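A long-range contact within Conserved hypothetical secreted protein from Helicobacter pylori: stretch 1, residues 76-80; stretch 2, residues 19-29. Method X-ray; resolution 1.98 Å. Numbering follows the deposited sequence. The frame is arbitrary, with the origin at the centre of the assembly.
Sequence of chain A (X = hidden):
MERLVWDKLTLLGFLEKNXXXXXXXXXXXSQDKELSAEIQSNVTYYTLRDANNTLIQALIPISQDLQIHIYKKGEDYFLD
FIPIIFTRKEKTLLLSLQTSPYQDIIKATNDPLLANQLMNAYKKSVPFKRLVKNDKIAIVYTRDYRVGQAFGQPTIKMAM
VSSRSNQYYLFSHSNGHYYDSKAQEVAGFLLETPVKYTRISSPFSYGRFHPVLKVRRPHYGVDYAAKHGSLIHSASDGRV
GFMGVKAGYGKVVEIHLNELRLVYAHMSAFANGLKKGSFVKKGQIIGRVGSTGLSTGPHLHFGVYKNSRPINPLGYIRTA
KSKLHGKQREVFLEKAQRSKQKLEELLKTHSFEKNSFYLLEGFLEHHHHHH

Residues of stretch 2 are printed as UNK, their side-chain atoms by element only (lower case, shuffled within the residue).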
# COMPACT_ATOMS: atom_id res chain seq x y z
N ASP A 76 -32.30 -5.06 -13.30
CA ASP A 76 -31.37 -5.79 -12.45
C ASP A 76 -30.09 -5.03 -12.19
O ASP A 76 -29.67 -4.20 -12.99
CB ASP A 76 -31.00 -7.13 -13.09
CG ASP A 76 -32.18 -8.05 -13.20
OD1 ASP A 76 -32.78 -8.34 -12.14
OD2 ASP A 76 -32.50 -8.47 -14.33
N TYR A 77 -29.47 -5.34 -11.05
CA TYR A 77 -28.19 -4.77 -10.68
C TYR A 77 -27.13 -5.77 -11.02
O TYR A 77 -27.36 -6.99 -11.04
CB TYR A 77 -28.14 -4.44 -9.19
CG TYR A 77 -28.83 -3.15 -8.84
CD1 TYR A 77 -28.14 -1.94 -8.85
CD2 TYR A 77 -30.17 -3.13 -8.46
CE1 TYR A 77 -28.76 -0.75 -8.50
CE2 TYR A 77 -30.80 -1.95 -8.12
CZ TYR A 77 -30.10 -0.76 -8.13
OH TYR A 77 -30.74 0.40 -7.78
N PHE A 78 -25.94 -5.25 -11.33
CA PHE A 78 -24.81 -6.08 -11.68
C PHE A 78 -23.59 -5.60 -10.91
O PHE A 78 -23.55 -4.46 -10.51
CB PHE A 78 -24.57 -5.95 -13.17
CG PHE A 78 -25.65 -6.59 -13.99
CD1 PHE A 78 -26.81 -5.89 -14.33
CD2 PHE A 78 -25.55 -7.91 -14.37
CE1 PHE A 78 -27.81 -6.50 -15.06
CE2 PHE A 78 -26.56 -8.53 -15.10
CZ PHE A 78 -27.68 -7.82 -15.45
N LEU A 79 -22.58 -6.45 -10.74
CA LEU A 79 -21.38 -6.04 -10.05
C LEU A 79 -20.19 -6.57 -10.79
O LEU A 79 -20.07 -7.78 -10.99
CB LEU A 79 -21.43 -6.58 -8.62
CG LEU A 79 -20.43 -6.01 -7.64
CD1 LEU A 79 -21.00 -6.07 -6.23
CD2 LEU A 79 -19.09 -6.73 -7.77
N ASP A 80 -19.33 -5.66 -11.24
CA ASP A 80 -18.10 -6.03 -11.92
C ASP A 80 -16.93 -5.51 -11.11
O ASP A 80 -17.07 -4.52 -10.40
CB ASP A 80 -18.00 -5.43 -13.34
CG ASP A 80 -19.07 -5.93 -14.28
OD1 ASP A 80 -19.46 -7.10 -14.17
OD2 ASP A 80 -19.50 -5.16 -15.16
N UNK A 19 -30.90 -0.48 -0.90
CA UNK A 19 -32.00 -1.31 -1.39
C UNK A 19 -31.64 -2.04 -2.67
O UNK A 19 -32.45 -2.12 -3.59
c UNK A 19 -34.09 1.13 1.56
c UNK A 19 -33.25 -0.44 -1.59
n UNK A 19 -33.79 2.22 0.87
c UNK A 19 -33.43 1.85 -0.40
c UNK A 19 -33.52 0.50 -0.47
n UNK A 19 -33.94 0.09 0.77
N UNK A 20 -30.41 -2.53 -2.74
CA UNK A 20 -29.96 -3.35 -3.85
C UNK A 20 -30.03 -4.78 -3.34
O UNK A 20 -29.58 -5.04 -2.24
c UNK A 20 -27.07 -0.94 -4.67
c UNK A 20 -28.00 -3.98 -5.31
c UNK A 20 -28.45 -1.55 -4.74
c UNK A 20 -28.52 -3.00 -4.25
N UNK A 21 -30.60 -5.71 -4.12
CA UNK A 21 -30.70 -7.07 -3.63
C UNK A 21 -29.35 -7.65 -3.19
O UNK A 21 -28.36 -7.63 -3.93
c UNK A 21 -31.97 -6.82 -5.65
c UNK A 21 -31.18 -5.55 -5.47
c UNK A 21 -31.22 -7.84 -4.85
N UNK A 22 -29.34 -8.21 -1.99
CA UNK A 22 -28.12 -8.65 -1.37
C UNK A 22 -27.51 -9.88 -2.02
O UNK A 22 -26.33 -10.17 -1.81
c UNK A 22 -28.35 -8.85 0.13
o UNK A 22 -28.47 -8.24 3.15
c UNK A 22 -29.00 -7.59 2.25
n UNK A 22 -30.11 -6.89 2.44
c UNK A 22 -28.38 -7.51 0.87
N UNK A 23 -28.29 -10.59 -2.84
CA UNK A 23 -27.75 -11.72 -3.62
C UNK A 23 -26.65 -11.28 -4.54
O UNK A 23 -25.85 -12.10 -4.99
c UNK A 23 -28.83 -12.40 -4.44
c UNK A 23 -30.56 -12.24 -6.25
c UNK A 23 -29.35 -11.57 -5.60
c UNK A 23 -31.43 -11.21 -6.97
n UNK A 23 -32.65 -11.86 -7.50
N UNK A 24 -26.65 -10.00 -4.90
CA UNK A 24 -25.56 -9.44 -5.68
C UNK A 24 -24.21 -9.72 -4.99
O UNK A 24 -23.22 -10.02 -5.64
c UNK A 24 -24.94 -7.28 -6.99
c UNK A 24 -25.30 -5.80 -7.11
c UNK A 24 -25.10 -7.98 -8.33
c UNK A 24 -25.79 -7.94 -5.91
N UNK A 25 -24.18 -9.64 -3.67
CA UNK A 25 -23.02 -10.11 -2.90
C UNK A 25 -22.99 -11.64 -2.69
O UNK A 25 -21.98 -12.29 -2.96
c UNK A 25 -22.15 -10.89 0.34
c UNK A 25 -19.52 -10.18 -0.09
c UNK A 25 -20.53 -9.64 -0.87
c UNK A 25 -19.83 -11.07 0.91
o UNK A 25 -18.85 -11.60 1.69
c UNK A 25 -21.15 -11.44 1.12
c UNK A 25 -22.94 -9.41 -1.53
c UNK A 25 -21.86 -9.97 -0.66
N UNK A 26 -24.08 -12.22 -2.19
CA UNK A 26 -24.07 -13.63 -1.80
C UNK A 26 -23.71 -14.54 -2.95
O UNK A 26 -23.00 -15.54 -2.75
c UNK A 26 -26.19 -12.12 2.61
c UNK A 26 -25.06 -12.89 2.45
c UNK A 26 -27.07 -11.96 1.57
o UNK A 26 -26.43 -11.51 3.82
c UNK A 26 -24.81 -13.51 1.23
c UNK A 26 -26.82 -12.58 0.35
c UNK A 26 -25.40 -14.04 -1.16
c UNK A 26 -25.68 -13.36 0.16
N UNK A 27 -24.16 -14.19 -4.16
CA UNK A 27 -23.81 -14.95 -5.36
C UNK A 27 -22.37 -14.87 -5.81
O UNK A 27 -21.98 -15.62 -6.68
n UNK A 27 -26.19 -16.32 -5.92
c UNK A 27 -26.08 -15.13 -6.49
o UNK A 27 -27.05 -14.52 -6.96
c UNK A 27 -24.69 -14.54 -6.56
N UNK A 28 -21.59 -13.95 -5.25
CA UNK A 28 -20.19 -13.86 -5.67
C UNK A 28 -19.45 -15.12 -5.31
O UNK A 28 -19.73 -15.73 -4.28
c UNK A 28 -19.81 -11.05 -6.88
c UNK A 28 -19.46 -10.16 -4.56
c UNK A 28 -19.51 -12.67 -4.99
c UNK A 28 -20.05 -11.30 -5.40
N UNK A 29 -18.46 -15.46 -6.14
CA UNK A 29 -17.54 -16.54 -5.84
C UNK A 29 -16.81 -16.18 -4.56
O UNK A 29 -16.82 -15.02 -4.15
o UNK A 29 -15.73 -15.54 -7.08
c UNK A 29 -16.54 -16.69 -6.97

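Position 19 carries one carbon and then a five-membered ring of three carbons and two nitrogens, an imidazole, whose end leads away from the strand without touching it, so it is His19. Its surroundings are exposed, which a polar ring tolerates well.

Position 20 has four carbons, forked at the first, with one arm two carbons long; they lie over one face of the Tyr77 ring. This is Ile20. Its CG1 lies 3.9 Å from the centroid of the Tyr77 ring, 14° off the ring normal, a CH-pi contact, and its CG2 comes within 3.7 Å of Tyr77 CG. A flat aromatic face suits a branched aliphatic group, and the site is buried.

At position 21 three carbons close a ring onto the backbone nitrogen and approach the Tyr77 ring, which defines Pro21. Its CD lies 4.0 Å from Tyr77 CD2, extending the apolar patch, while its carbonyl O accepts a hydrogen bond from the backbone N of position 24 at 3.1 Å.

Position 22 shows three carbons, the last bearing one oxygen and one nitrogen, beyond reach of the strand: Gln22. Here a polar amide costs the contact nothing.

Four carbons in a row ending in nitrogen, not touching the strand, make position 23 Lys23. This extended chain is exposed, and its charged end can remain solvated.

Position 24 has four carbons forked at the second, packed against Tyr77, Phe78 and Leu79, hence Leu24. Its CA-to-CB bond points toward the strand; CD1 lies 3.7 Å from Tyr77 O and 3.8 Å from Phe78 C, CD2 is 3.8 Å from Tyr77 CB, and CG is 3.9 Å from Leu79 CB. This compact forked side chain thus meets three consecutive strand residues.

Position 25 has one carbon, then a six-carbon ring bearing oxygen, not touching the strand: Tyr25. Its CA-to-CB bond points away from the strand, and a large, mostly apolar ring fits this buried site.

Position 26 has the same atoms, out of reach of the strand: Tyr26. Its hydroxyl makes exposure tolerable.

Two carbons, the second carrying oxygen and nitrogen, out of the strand's reach, identify position 27 as Asn27, exposed and well suited to solvent.

Position 28 again has four carbons forked at the second, near Leu79: Leu28. Its CA-to-CB bond points toward the strand, its CD2 4.5 Å from Leu79 CD2, adding apolar cover.

One carbon and one oxygen, out of reach, make position 29 Ser29, whose short hydroxyl side chain caps a backbone N just beyond the stretch.

The contact works by apolar packing, without hydrogen bonds across it. Strand alternation directs Tyr77 and Leu79 toward stretch 2 and Phe78 away. Ile20 and Pro21 pack on Tyr77, Leu24 bridges Tyr77 and Leu79, and Leu28 extends the packing at Leu79. The stretches bury 345 Å² between them, both sides summed.

Stretch 2 (19-29) HIPQKLYYNLS
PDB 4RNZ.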